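Local atomic coordinates of thylakoid lumenal 15 kDa protein 1, chloroplastic (Arabidopsis thaliana, PDB entry 3N90), a protein that is of unknown function but folds as a right-handed quadrilateral beta helix of pentapeptide repeats in the thylakoid lumen of chloroplasts. Residues 55-60 with 75-80; 11-16 with 29-34; 107-112 with 138-143. The protein carries 2 engineered substitutions. One frame throughout, in Å; residues are numbered along the deposited sequence.

Contact 1 of 3, residues 55-60 with 75-80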
ATOM      1  N   ASP A  55      -7.035  -0.422  -8.988  1.00 11.42           N
ATOM      2  CA  ASP A  55      -7.872  -1.623  -9.195  1.00 11.53           C
ATOM      3  C   ASP A  55      -7.076  -2.936  -9.156  1.00 11.05           C
ATOM      4  O   ASP A  55      -7.527  -3.937  -9.749  1.00 11.48           O
ATOM      5  CB  ASP A  55      -8.631  -1.562 -10.524  1.00 10.86           C
ATOM      6  CG  ASP A  55     -10.104  -1.985 -10.379  1.00 12.52           C
ATOM      7  OD1 ASP A  55     -10.470  -2.627  -9.374  1.00 13.53           O
ATOM      8  OD2 ASP A  55     -10.899  -1.569 -11.243  1.00 12.52           O
ATOM      9  N   ALA A  56      -5.916  -2.934  -8.501  1.00 10.85           N
ATOM     10  CA  ALA A  56      -5.190  -4.182  -8.205  1.00 10.02           C
ATOM     11  C   ALA A  56      -5.840  -4.968  -7.074  1.00 10.29           C
ATOM     12  O   ALA A  56      -6.586  -4.426  -6.262  1.00 12.34           O
ATOM     13  CB  ALA A  56      -3.674  -3.937  -7.924  1.00 10.24           C
ATOM     14  N   ASP A  57      -5.551  -6.259  -7.025  1.00 10.58           N
ATOM     15  CA  ASP A  57      -5.983  -7.083  -5.901  1.00 10.63           C
ATOM     16  C   ASP A  57      -4.784  -7.417  -5.052  1.00 10.68           C
ATOM     17  O   ASP A  57      -3.898  -8.179  -5.451  1.00  9.91           O
ATOM     18  CB  ASP A  57      -6.667  -8.366  -6.398  1.00 10.72           C
ATOM     19  CG  ASP A  57      -7.167  -9.255  -5.257  1.00 13.72           C
ATOM     20  OD1 ASP A  57      -7.029  -8.887  -4.074  1.00 16.04           O
ATOM     21  OD2 ASP A  57      -7.740 -10.333  -5.569  1.00 15.51           O
ATOM     22  N   LEU A  58      -4.734  -6.796  -3.875  1.00 11.12           N
ATOM     23  CA  LEU A  58      -3.571  -6.938  -2.998  1.00 12.10           C
ATOM     24  C   LEU A  58      -3.821  -7.889  -1.828  1.00 12.55           C
ATOM     25  O   LEU A  58      -3.038  -7.923  -0.864  1.00 12.14           O
ATOM     26  CB  LEU A  58      -3.107  -5.542  -2.495  1.00 11.80           C
ATOM     27  CG  LEU A  58      -2.257  -4.791  -3.540  1.00 11.93           C
ATOM     28  CD1 LEU A  58      -2.324  -3.265  -3.371  1.00 14.03           C
ATOM     29  CD2 LEU A  58      -0.772  -5.284  -3.482  1.00 13.46           C
ATOM     30  N   THR A  59      -4.909  -8.648  -1.898  1.00 11.51           N
ATOM     31  CA  THR A  59      -5.361  -9.396  -0.739  1.00 12.80           C
ATOM     32  C   THR A  59      -4.218 -10.202  -0.106  1.00 12.46           C
ATOM     33  O   THR A  59      -3.541 -10.974  -0.804  1.00 13.32           O
ATOM     34  CB  THR A  59      -6.513 -10.357  -1.133  1.00 12.86           C
ATOM     35  OG1 THR A  59      -7.639  -9.583  -1.551  1.00 12.91           O
ATOM     36  CG2 THR A  59      -6.891 -11.214   0.091  1.00 13.27           C
ATOM     37  N   GLY A  60      -3.964  -9.992   1.187  1.00 12.26           N
ATOM     38  CA  GLY A  60      -2.898 -10.749   1.881  1.00 13.97           C
ATOM     39  C   GLY A  60      -1.447 -10.406   1.581  1.00 13.88           C
ATOM     40  O   GLY A  60      -0.516 -11.112   2.034  1.00 13.86           O
ATOM     41  N   LEU A  75      -9.548   2.095  -5.896  1.00 12.27           N
ATOM     42  CA  LEU A  75     -10.306   0.891  -6.347  1.00 12.69           C
ATOM     43  C   LEU A  75      -9.629  -0.431  -6.005  1.00 13.43           C
ATOM     44  O   LEU A  75     -10.143  -1.499  -6.375  1.00 13.88           O
ATOM     45  CB  LEU A  75     -10.587   0.900  -7.862  1.00 12.22           C
ATOM     46  CG  LEU A  75     -11.165   2.170  -8.508  1.00 12.33           C
ATOM     47  CD1 LEU A  75     -11.706   1.906  -9.886  1.00 13.08           C
ATOM     48  CD2 LEU A  75     -12.231   2.712  -7.618  1.00 14.56           C
ATOM     49  N   ALA A  76      -8.476  -0.376  -5.345  1.00 13.35           N
ATOM     50  CA  ALA A  76      -7.750  -1.599  -5.011  1.00 12.74           C
ATOM     51  C   ALA A  76      -8.434  -2.379  -3.892  1.00 13.79           C
ATOM     52  O   ALA A  76      -9.093  -1.803  -2.991  1.00 13.17           O
ATOM     53  CB  ALA A  76      -6.262  -1.283  -4.610  1.00 12.20           C
ATOM     54  N   ASN A  77      -8.249  -3.689  -3.961  1.00 13.24           N
ATOM     55  CA  ASN A  77      -8.598  -4.591  -2.868  1.00 14.36           C
ATOM     56  C   ASN A  77      -7.363  -4.721  -1.965  1.00 13.39           C
ATOM     57  O   ASN A  77      -6.401  -5.403  -2.303  1.00 14.11           O
ATOM     58  CB  ASN A  77      -9.042  -5.940  -3.458  1.00 13.83           C
ATOM     59  CG  ASN A  77      -9.509  -6.904  -2.412  1.00 17.15           C
ATOM     60  OD1 ASN A  77      -9.322  -6.664  -1.219  1.00 19.76           O
ATOM     61  ND2 ASN A  77     -10.139  -8.003  -2.841  1.00 15.36           N
ATOM     62  N   VAL A  78      -7.394  -4.033  -0.839  1.00 14.21           N
ATOM     63  CA  VAL A  78      -6.284  -4.020   0.098  1.00 14.88           C
ATOM     64  C   VAL A  78      -6.711  -4.726   1.380  1.00 16.00           C
ATOM     65  O   VAL A  78      -6.465  -4.247   2.491  1.00 16.60           O
ATOM     66  CB  VAL A  78      -5.778  -2.553   0.316  1.00 15.82           C
ATOM     67  CG1 VAL A  78      -4.348  -2.564   0.878  1.00 15.95           C
ATOM     68  CG2 VAL A  78      -5.748  -1.830  -1.023  1.00 14.66           C
ATOM     69  N   THR A  79      -7.383  -5.861   1.222  1.00 15.71           N
ATOM     70  CA  THR A  79      -7.878  -6.600   2.384  1.00 17.01           C
ATOM     71  C   THR A  79      -6.780  -7.484   2.954  1.00 17.05           C
ATOM     72  O   THR A  79      -6.032  -8.115   2.215  1.00 15.91           O
ATOM     73  CB  THR A  79      -9.144  -7.470   2.047  1.00 18.25           C
ATOM     74  OG1 THR A  79      -8.779  -8.467   1.113  1.00 21.59           O
ATOM     75  CG2 THR A  79     -10.256  -6.651   1.444  1.00 18.34           C
ATOM     76  N   LYS A  80      -6.679  -7.537   4.283  1.00 17.55           N
ATOM     77  CA  LYS A  80      -5.717  -8.440   4.949  1.00 19.08           C
ATOM     78  C   LYS A  80      -4.247  -8.230   4.536  1.00 17.56           C
ATOM     79  O   LYS A  80      -3.437  -9.161   4.517  1.00 18.68           O
ATOM     80  CB  LYS A  80      -6.144  -9.901   4.772  1.00 18.91           C
ATOM     81  CG  LYS A  80      -7.462 -10.257   5.440  1.00 21.96           C
ATOM     82  CD  LYS A  80      -7.773 -11.767   5.273  1.00 22.08           C
ATOM     83  CE  LYS A  80      -9.230 -12.070   5.618  1.00 27.88           C
ATOM     84  NZ  LYS A  80      -9.420 -12.118   7.111  1.00 31.24           N
TER
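Asp57 and Asn77 occupy equivalent positions on two successive coils, their side chains side by side. In both, CG is anti to the backbone N (chi1 -179° and -176°), which sets the two CG atoms on matching courses; the flat groups beyond point the same way. Carboxylate and amide planes are only 5° apart, yet Asp57 OD1 stands 3.5 Å from Asn77 ND2 at an angle too poor for a hydrogen bond. OD1 is instead gripped from within its own coil. Thr59 N reaches it at 3.0 Å from above the carboxylate plane, which makes an Asx turn. The hydroxyl Thr59 OG1 donates to the syn lone pair of Asp57 OD1 at 2.7 Å. Asn77 and Thr79 repeat this turn, although the placement of the amide oxygen is less certain. Thr59 OG1 lies 3.1 Å from Thr79 OG1 where the two side chains cross. The backbones themselves run almost parallel and share three hydrogen bonds: Asn77 N to Ala56 O (2.9 Å), Leu58 N to Asn77 O (2.7 Å) and Gly60 N to Thr79 O (3.0 Å). Leu58 and Val78, both buried, meet only loosely, CD1 to CG2 at 4.4 Å. This parallel stacking of equivalent positions is the defining step of the pentapeptide-repeat beta helix. No helix or extended strand takes part, only the single bridge of Asp57 with Asn77. The neighbours are further coils: Arg39 forms a salt bridge with Asp57 OD2 on the N-terminal side, and Ser102 OG bonds to Val78 O on the C-terminal side.

Contact 2 of 3, residues 11-16 with 29-34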
ATOM      1  N   GLY A  11       5.208  -3.476 -18.884  1.00 19.27           N
ATOM      2  CA  GLY A  11       4.419  -4.606 -19.445  1.00 19.33           C
ATOM      3  C   GLY A  11       4.508  -5.884 -18.634  1.00 20.14           C
ATOM      4  O   GLY A  11       3.673  -6.802 -18.775  1.00 20.34           O
ATOM      5  N   VAL A  12       5.513  -5.940 -17.765  1.00 19.01           N
ATOM      6  CA  VAL A  12       5.774  -7.081 -16.937  1.00 19.56           C
ATOM      7  C   VAL A  12       4.808  -7.093 -15.744  1.00 18.44           C
ATOM      8  O   VAL A  12       4.426  -8.153 -15.254  1.00 19.36           O
ATOM      9  CB  VAL A  12       7.235  -7.058 -16.427  1.00 19.84           C
ATOM     10  CG1 VAL A  12       7.464  -8.086 -15.337  1.00 20.85           C
ATOM     11  CG2 VAL A  12       8.235  -7.190 -17.592  1.00 20.53           C
ATOM     12  N   THR A  13       4.409  -5.898 -15.303  1.00 17.08           N
ATOM     13  CA  THR A  13       3.660  -5.765 -14.068  1.00 14.84           C
ATOM     14  C   THR A  13       2.192  -5.348 -14.275  1.00 15.05           C
ATOM     15  O   THR A  13       1.346  -5.566 -13.390  1.00 16.97           O
ATOM     16  CB  THR A  13       4.397  -4.805 -13.101  1.00 14.83           C
ATOM     17  OG1 THR A  13       4.597  -3.549 -13.750  1.00 14.14           O
ATOM     18  CG2 THR A  13       5.769  -5.391 -12.678  1.00 16.71           C
ATOM     19  N   ARG A  14       1.865  -4.770 -15.421  1.00 14.04           N
ATOM     20  CA  ARG A  14       0.518  -4.239 -15.602  1.00 15.41           C
ATOM     21  C   ARG A  14      -0.475  -5.302 -16.117  1.00 15.24           C
ATOM     22  O   ARG A  14      -0.195  -5.967 -17.130  1.00 16.22           O
ATOM     23  CB  ARG A  14       0.548  -2.986 -16.486  1.00 16.25           C
ATOM     24  CG  ARG A  14       0.725  -3.287 -17.939  1.00 20.77           C
ATOM     25  CD  ARG A  14       0.976  -2.050 -18.781  1.00 27.49           C
ATOM     26  NE  ARG A  14       1.587  -2.445 -20.059  1.00 31.61           N
ATOM     27  CZ  ARG A  14       2.293  -1.634 -20.846  1.00 34.21           C
ATOM     28  NH1 ARG A  14       2.490  -0.361 -20.498  1.00 37.10           N
ATOM     29  NH2 ARG A  14       2.807  -2.097 -21.982  1.00 35.25           N
ATOM     30  N   GLY A  15      -1.625  -5.433 -15.448  1.00 14.20           N
ATOM     31  CA  GLY A  15      -2.688  -6.363 -15.863  1.00 14.64           C
ATOM     32  C   GLY A  15      -2.171  -7.798 -15.917  1.00 14.77           C
ATOM     33  O   GLY A  15      -2.464  -8.555 -16.872  1.00 16.53           O
ATOM     34  N   GLN A  16      -1.378  -8.156 -14.913  1.00 13.59           N
ATOM     35  CA  GLN A  16      -0.786  -9.499 -14.838  1.00 14.43           C
ATOM     36  C   GLN A  16      -1.217 -10.242 -13.584  1.00 14.95           C
ATOM     37  O   GLN A  16      -1.565  -9.622 -12.573  1.00 14.63           O
ATOM     38  CB  GLN A  16       0.731  -9.384 -14.864  1.00 15.07           C
ATOM     39  CG  GLN A  16       1.277  -8.838 -16.187  1.00 16.85           C
ATOM     40  CD  GLN A  16       0.986  -9.740 -17.363  1.00 22.70           C
ATOM     41  OE1 GLN A  16       0.983 -10.959 -17.240  1.00 23.85           O
ATOM     42  NE2 GLN A  16       0.743  -9.143 -18.510  1.00 28.87           N
ATOM     43  N   ILE A  29       9.892   2.292  -8.298  1.00 13.49           N
ATOM     44  CA  ILE A  29       9.375   3.645  -8.359  1.00 14.47           C
ATOM     45  C   ILE A  29       8.475   3.783  -9.570  1.00 12.97           C
ATOM     46  O   ILE A  29       8.879   3.494 -10.695  1.00 13.74           O
ATOM     47  CB  ILE A  29      10.557   4.631  -8.389  1.00 13.55           C
ATOM     48  CG1 ILE A  29      11.311   4.571  -7.043  1.00 15.52           C
ATOM     49  CG2 ILE A  29      10.082   6.022  -8.806  1.00 13.91           C
ATOM     50  CD1 ILE A  29      12.613   5.445  -6.986  1.00 17.39           C
ATOM     51  N   ARG A  30       7.228   4.206  -9.354  1.00 12.25           N
ATOM     52  CA  ARG A  30       6.286   4.414 -10.443  1.00 11.50           C
ATOM     53  C   ARG A  30       6.023   3.163 -11.314  1.00 10.91           C
ATOM     54  O   ARG A  30       5.565   3.279 -12.426  1.00 14.18           O
ATOM     55  CB  ARG A  30       6.693   5.631 -11.301  1.00 11.01           C
ATOM     56  CG  ARG A  30       6.570   6.937 -10.468  1.00 10.93           C
ATOM     57  CD  ARG A  30       7.194   8.087 -11.236  1.00 13.43           C
ATOM     58  NE  ARG A  30       7.010   9.372 -10.548  1.00 15.92           N
ATOM     59  CZ  ARG A  30       7.864  10.384 -10.602  1.00 17.27           C
ATOM     60  NH1 ARG A  30       9.014  10.253 -11.259  1.00 16.57           N
ATOM     61  NH2 ARG A  30       7.577  11.523  -9.968  1.00 17.71           N
ATOM     62  N   GLN A  31       6.269   1.998 -10.722  1.00 11.75           N
ATOM     63  CA  GLN A  31       5.876   0.726 -11.336  1.00 11.85           C
ATOM     64  C   GLN A  31       4.349   0.687 -11.533  1.00 12.30           C
ATOM     65  O   GLN A  31       3.565   1.121 -10.644  1.00 12.03           O
ATOM     66  CB  GLN A  31       6.315  -0.431 -10.463  1.00 11.75           C
ATOM     67  CG  GLN A  31       6.422  -1.747 -11.257  1.00 13.66           C
ATOM     68  CD  GLN A  31       7.520  -1.724 -12.307  1.00 16.93           C
ATOM     69  OE1 GLN A  31       8.598  -1.135 -12.083  1.00 16.18           O
ATOM     70  NE2 GLN A  31       7.267  -2.373 -13.463  1.00 12.62           N
ATOM     71  N   ASP A  32       3.930   0.173 -12.699  1.00 12.30           N
ATOM     72  CA  ASP A  32       2.521   0.109 -13.079  1.00 12.57           C
ATOM     73  C   ASP A  32       1.986  -1.307 -12.745  1.00 11.48           C
ATOM     74  O   ASP A  32       2.228  -2.255 -13.468  1.00 12.91           O
ATOM     75  CB  ASP A  32       2.336   0.397 -14.587  1.00 14.14           C
ATOM     76  CG  ASP A  32       0.866   0.553 -14.988  1.00 16.15           C
ATOM     77  OD1 ASP A  32      -0.050   0.315 -14.145  1.00 16.12           O
ATOM     78  OD2 ASP A  32       0.590   0.940 -16.153  1.00 21.35           O
ATOM     79  N   PHE A  33       1.288  -1.431 -11.630  1.00 10.26           N
ATOM     80  CA  PHE A  33       0.574  -2.669 -11.299  1.00  9.83           C
ATOM     81  C   PHE A  33      -0.941  -2.495 -11.467  1.00  9.74           C
ATOM     82  O   PHE A  33      -1.723  -3.210 -10.804  1.00  9.93           O
ATOM     83  CB  PHE A  33       0.828  -3.071  -9.837  1.00 10.24           C
ATOM     84  CG  PHE A  33       2.216  -3.483  -9.562  1.00 11.73           C
ATOM     85  CD1 PHE A  33       2.652  -4.775  -9.859  1.00  8.65           C
ATOM     86  CD2 PHE A  33       3.096  -2.602  -8.955  1.00 11.82           C
ATOM     87  CE1 PHE A  33       3.969  -5.157  -9.548  1.00 12.46           C
ATOM     88  CE2 PHE A  33       4.417  -2.976  -8.672  1.00 13.03           C
ATOM     89  CZ  PHE A  33       4.857  -4.235  -8.952  1.00 12.55           C
ATOM     90  N   LYS A  34      -1.377  -1.574 -12.330  1.00 10.09           N
ATOM     91  CA  LYS A  34      -2.816  -1.395 -12.550  1.00 10.66           C
ATOM     92  C   LYS A  34      -3.488  -2.718 -12.937  1.00 10.88           C
ATOM     93  O   LYS A  34      -2.995  -3.419 -13.823  1.00 10.46           O
ATOM     94  CB  LYS A  34      -3.066  -0.365 -13.661  1.00 11.18           C
ATOM     95  CG  LYS A  34      -4.531  -0.204 -14.000  1.00 11.30           C
ATOM     96  CD  LYS A  34      -4.650   1.088 -14.836  1.00 17.97           C
ATOM     97  CE  LYS A  34      -6.046   1.241 -15.364  1.00 19.04           C
ATOM     98  NZ  LYS A  34      -6.172   2.157 -16.548  1.00 23.51           N
TER
HETATM   99  O   HOH W   1       2.184   1.283 -18.352  1.00 30.78           O
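Thr13 meets three consecutive residues of 29-34 through one short side chain. A chi1 of 56° puts its OG1 between the backbone N and the carbonyl carbon, within reach of both Gln31 and Asp32. Gln31 NE2 gives it a nearly straight bond of 2.9 Å (173° at the hydrogen), with OG1 in the plane of the amide. The hydroxyl donates in turn to Asp32 O at 2.7 Å, approaching from well above the carbonyl plane. On the apolar side, Thr13 CB lies 3.6 Å from Phe33 CE1, meeting the ring obliquely. Further along, Gly15 N donates to Lys34 O at 2.9 Å, a step of the same kind as those between coils.

Around this first shell, charge is handled indirectly. Arg14 NH1 and Asp32 OD2 stand 4.9 Å apart with their planes almost perpendicular, and a water joins them, accepting from Arg14 NH1 and donating to Asp32 OD2. The other oxygen, Asp32 OD1, takes Lys34 N at 2.9 Å in an Asx turn, so both ends of the carboxylate are engaged.

Gln31 NE2 also bonds to Tyr8 O, which helps fix the amide that grips Thr13, while the side chain of Gln10 ties the backbone of Arg30 and Asp32 to the N-terminal segment. The Phe33 ring meets Phe53 with planes parallel and Phe23 and Phe43 edge-to-face. The short, weakly bonded helix 10-13 thus lies against the first coils of the beta helix, and Ser36 OG fastens its exit by bonding to both Thr13 O and Gln16 N.

Contact 3 of 3, residues 107-112 with 138-143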
ATOM      1  N   ALA A 107       1.496   2.734  10.128  1.00 20.22           N
ATOM      2  CA  ALA A 107       1.362   3.278   8.771  1.00 19.72           C
ATOM      3  C   ALA A 107       1.237   4.812   8.750  1.00 19.79           C
ATOM      4  O   ALA A 107       0.623   5.419   9.634  1.00 21.11           O
ATOM      5  CB  ALA A 107       0.159   2.633   8.058  1.00 19.15           C
ATOM      6  N   ASP A 108       1.777   5.456   7.739  1.00 19.32           N
ATOM      7  CA  ASP A 108       1.655   6.901   7.660  1.00 19.35           C
ATOM      8  C   ASP A 108       0.720   7.367   6.536  1.00 18.69           C
ATOM      9  O   ASP A 108       1.044   7.283   5.354  1.00 17.05           O
ATOM     10  CB  ASP A 108       3.067   7.539   7.582  1.00 19.77           C
ATOM     11  CG  ASP A 108       3.059   9.035   7.788  1.00 22.58           C
ATOM     12  OD1 ASP A 108       2.094   9.704   7.366  1.00 20.35           O
ATOM     13  OD2 ASP A 108       4.066   9.549   8.339  1.00 25.82           O
ATOM     14  N   PHE A 109      -0.456   7.895   6.919  1.00 17.67           N
ATOM     15  CA  PHE A 109      -1.470   8.321   5.977  1.00 16.53           C
ATOM     16  C   PHE A 109      -1.543   9.859   5.745  1.00 18.14           C
ATOM     17  O   PHE A 109      -2.583  10.362   5.359  1.00 17.71           O
ATOM     18  CB  PHE A 109      -2.858   7.788   6.420  1.00 16.43           C
ATOM     19  CG  PHE A 109      -3.030   6.289   6.291  1.00 14.08           C
ATOM     20  CD1 PHE A 109      -3.546   5.757   5.111  1.00 16.21           C
ATOM     21  CD2 PHE A 109      -2.748   5.433   7.353  1.00 14.25           C
ATOM     22  CE1 PHE A 109      -3.753   4.361   4.969  1.00 15.84           C
ATOM     23  CE2 PHE A 109      -2.937   4.043   7.244  1.00 14.28           C
ATOM     24  CZ  PHE A 109      -3.446   3.498   6.037  1.00 16.60           C
ATOM     25  N   THR A 110      -0.443  10.589   5.963  1.00 19.13           N
ATOM     26  CA  THR A 110      -0.407  12.041   5.631  1.00 21.05           C
ATOM     27  C   THR A 110      -0.885  12.444   4.272  1.00 21.91           C
ATOM     28  O   THR A 110      -0.435  11.910   3.237  1.00 20.93           O
ATOM     29  CB  THR A 110       1.018  12.615   5.748  1.00 21.06           C
ATOM     30  OG1 THR A 110       1.422  12.563   7.098  1.00 21.80           O
ATOM     31  CG2 THR A 110       1.074  14.071   5.229  1.00 23.36           C
ATOM     32  N   ASP A 111      -1.765  13.446   4.251  1.00 21.48           N
ATOM     33  CA  ASP A 111      -2.324  13.991   3.020  1.00 23.31           C
ATOM     34  C   ASP A 111      -2.956  12.920   2.147  1.00 22.74           C
ATOM     35  O   ASP A 111      -3.119  13.116   0.946  1.00 24.17           O
ATOM     36  CB  ASP A 111      -1.271  14.721   2.182  1.00 24.07           C
ATOM     37  CG  ASP A 111      -0.968  16.091   2.675  1.00 27.34           C
ATOM     38  OD1 ASP A 111      -1.704  16.626   3.540  1.00 30.52           O
ATOM     39  OD2 ASP A 111       0.032  16.633   2.163  1.00 31.76           O
ATOM     40  N   VAL A 112      -3.330  11.790   2.745  1.00 21.85           N
ATOM     41  CA  VAL A 112      -4.121  10.843   1.993  1.00 21.00           C
ATOM     42  C   VAL A 112      -5.543  11.336   2.168  1.00 21.94           C
ATOM     43  O   VAL A 112      -6.050  11.352   3.317  1.00 21.31           O
ATOM     44  CB  VAL A 112      -3.963   9.393   2.529  1.00 20.56           C
ATOM     45  CG1 VAL A 112      -4.985   8.442   1.855  1.00 20.18           C
ATOM     46  CG2 VAL A 112      -2.522   8.925   2.318  1.00 19.50           C
ATOM     47  N   ARG A 138      -2.654   7.520  13.935  1.00 23.09           N
ATOM     48  CA  ARG A 138      -3.918   8.199  14.283  1.00 23.12           C
ATOM     49  C   ARG A 138      -3.934   9.680  13.959  1.00 23.14           C
ATOM     50  O   ARG A 138      -4.981  10.209  13.606  1.00 22.87           O
ATOM     51  CB  ARG A 138      -4.227   7.998  15.766  1.00 24.46           C
ATOM     52  CG  ARG A 138      -4.409   6.544  16.171  1.00 24.59           C
ATOM     53  CD  ARG A 138      -4.963   6.419  17.573  1.00 29.11           C
ATOM     54  NE  ARG A 138      -6.332   6.928  17.708  1.00 31.53           N
ATOM     55  CZ  ARG A 138      -7.421   6.318  17.229  1.00 34.10           C
ATOM     56  NH1 ARG A 138      -7.329   5.184  16.546  1.00 32.33           N
ATOM     57  NH2 ARG A 138      -8.617   6.850  17.417  1.00 32.95           N
ATOM     58  N   ASP A 139      -2.785  10.356  14.102  1.00 22.74           N
ATOM     59  CA  ASP A 139      -2.690  11.774  13.744  0.50 22.44           C
ATOM     60  C   ASP A 139      -2.704  11.991  12.254  1.00 22.61           C
ATOM     61  O   ASP A 139      -3.342  12.924  11.756  1.00 23.92           O
ATOM     62  CB  ASP A 139      -1.444  12.412  14.356  0.50 22.24           C
ATOM     63  CG  ASP A 139      -1.517  12.496  15.856  0.50 21.88           C
ATOM     64  OD1 ASP A 139      -2.651  12.571  16.383  0.50 21.49           O
ATOM     65  OD2 ASP A 139      -0.448  12.495  16.503  0.50 21.38           O
ATOM     66  N   THR A 140      -1.991  11.138  11.508  1.00 23.11           N
ATOM     67  CA  THR A 140      -1.980  11.261  10.061  1.00 23.78           C
ATOM     68  C   THR A 140      -3.372  11.032   9.524  1.00 21.93           C
ATOM     69  O   THR A 140      -3.738  11.600   8.504  1.00 23.21           O
ATOM     70  CB  THR A 140      -0.960  10.288   9.400  1.00 23.85           C
ATOM     71  OG1 THR A 140      -1.370   8.933   9.604  1.00 24.81           O
ATOM     72  CG2 THR A 140       0.423  10.497  10.017  1.00 24.60           C
ATOM     73  N   LEU A 141      -4.143  10.214  10.243  1.00 21.39           N
ATOM     74  CA  LEU A 141      -5.534   9.915   9.893  1.00 20.38           C
ATOM     75  C   LEU A 141      -6.521  10.910  10.501  1.00 20.60           C
ATOM     76  O   LEU A 141      -7.693  10.917  10.139  1.00 19.66           O
ATOM     77  CB  LEU A 141      -5.912   8.506  10.389  1.00 20.20           C
ATOM     78  CG  LEU A 141      -5.380   7.317   9.584  1.00 18.36           C
ATOM     79  CD1 LEU A 141      -5.611   5.997  10.252  1.00 16.11           C
ATOM     80  CD2 LEU A 141      -5.954   7.321   8.166  1.00 16.37           C
ATOM     81  N   LEU A 142      -6.030  11.726  11.440  1.00 22.26           N
ATOM     82  CA  LEU A 142      -6.843  12.759  12.090  1.00 22.61           C
ATOM     83  C   LEU A 142      -8.041  12.121  12.771  1.00 23.39           C
ATOM     84  O   LEU A 142      -9.197  12.551  12.587  1.00 23.94           O
ATOM     85  CB  LEU A 142      -7.291  13.824  11.090  1.00 23.20           C
ATOM     86  CG  LEU A 142      -6.151  14.618  10.431  1.00 25.56           C
ATOM     87  CD1 LEU A 142      -6.692  15.431   9.271  1.00 26.47           C
ATOM     88  CD2 LEU A 142      -5.449  15.509  11.481  1.00 25.81           C
ATOM     89  N   CYS A 143      -7.759  11.084  13.556  1.00 23.71           N
ATOM     90  CA  CYS A 143      -8.823  10.339  14.207  1.00 24.95           C
ATOM     91  C   CYS A 143      -9.556  11.164  15.258  1.00 27.07           C
ATOM     92  O   CYS A 143     -10.776  11.085  15.335  1.00 27.19           O
ATOM     93  CB  CYS A 143      -8.301   9.038  14.796  1.00 24.18           C
ATOM     94  SG  CYS A 143      -7.720   7.911  13.493  1.00 20.86           S
TER
HETATM   95  O   HOH W   2      -3.472  14.011   6.427  1.00 34.08           O
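Thr140 reaches from helix 137-140 into the backbone around Phe109, and its side-chain atoms divide the neighbouring backbone and side chains between them. CB packs against the chain itself, 3.5 Å from Phe109 N and about as far from Thr110 N. From there the branches part: with chi1 at 66°, OG1 lies between the backbone N and the carbonyl carbon. OG1 accepts a hydrogen bond from Phe109 N at 3.0 Å (156° at the hydrogen), and it is also hydrogen-bonded to Thr137 O in its own helix. The methyl CG2 turns to the neighbouring side chains, touching Asp108 OD1 at 3.2 Å and Thr110 OG1 at 3.7 Å.

Asp108 is itself firmly held. Its OD1 accepts Thr110 N at 3.0 Å, nearly along the C-O axis, completing an Asx turn, and takes Thr110 OG1 at 2.9 Å on the syn lone pair. Its OD2 receives Thr133 OG1 and Asn135 ND2 from the loop leading to the helix. An alanine in place of Asp108 would probably leave Thr110 N and OG1, Thr133 OG1 and Asn135 ND2 without their acceptor and open a gap beside the Thr140 methyl.

Next to Thr140, Leu141 lies side by side with Phe109, its CD2 3.6 Å from Phe109 CB. Leu142, with positive phi, ends the helix in a Schellman motif, and the disulfide of Cys143 with Cys123 ties the following chain to helix 116-125. A water links the segments, accepting from Asp111 N and donating to Thr140 O. The chemistry is consistent with the threonine hydroxyl standing in for the backbone carbonyl that a further coil would probably have offered to Phe109 N.

In the fold
The three contacts follow one another along the chain in the order 2, 1, 3, none enclosing another, and mark the start, middle and end of one beta helix. Contacts 2 and 3 lie on opposite sides of the chain's centre, their centres about 27 Å apart. Contact 1 sits between, its centre about 15 Å from that of contact 2 and 20 Å from that of contact 3. Ala56 CB packs on Phe33 O at 3.6 Å, so contacts 1 and 2 touch directly; contact 3 touches neither. In contact 1 coil meets coil through backbone bonds, whereas at either end a threonine hydroxyl from a short helix also takes part, both accepting and donating across contact 2 and accepting across contact 3.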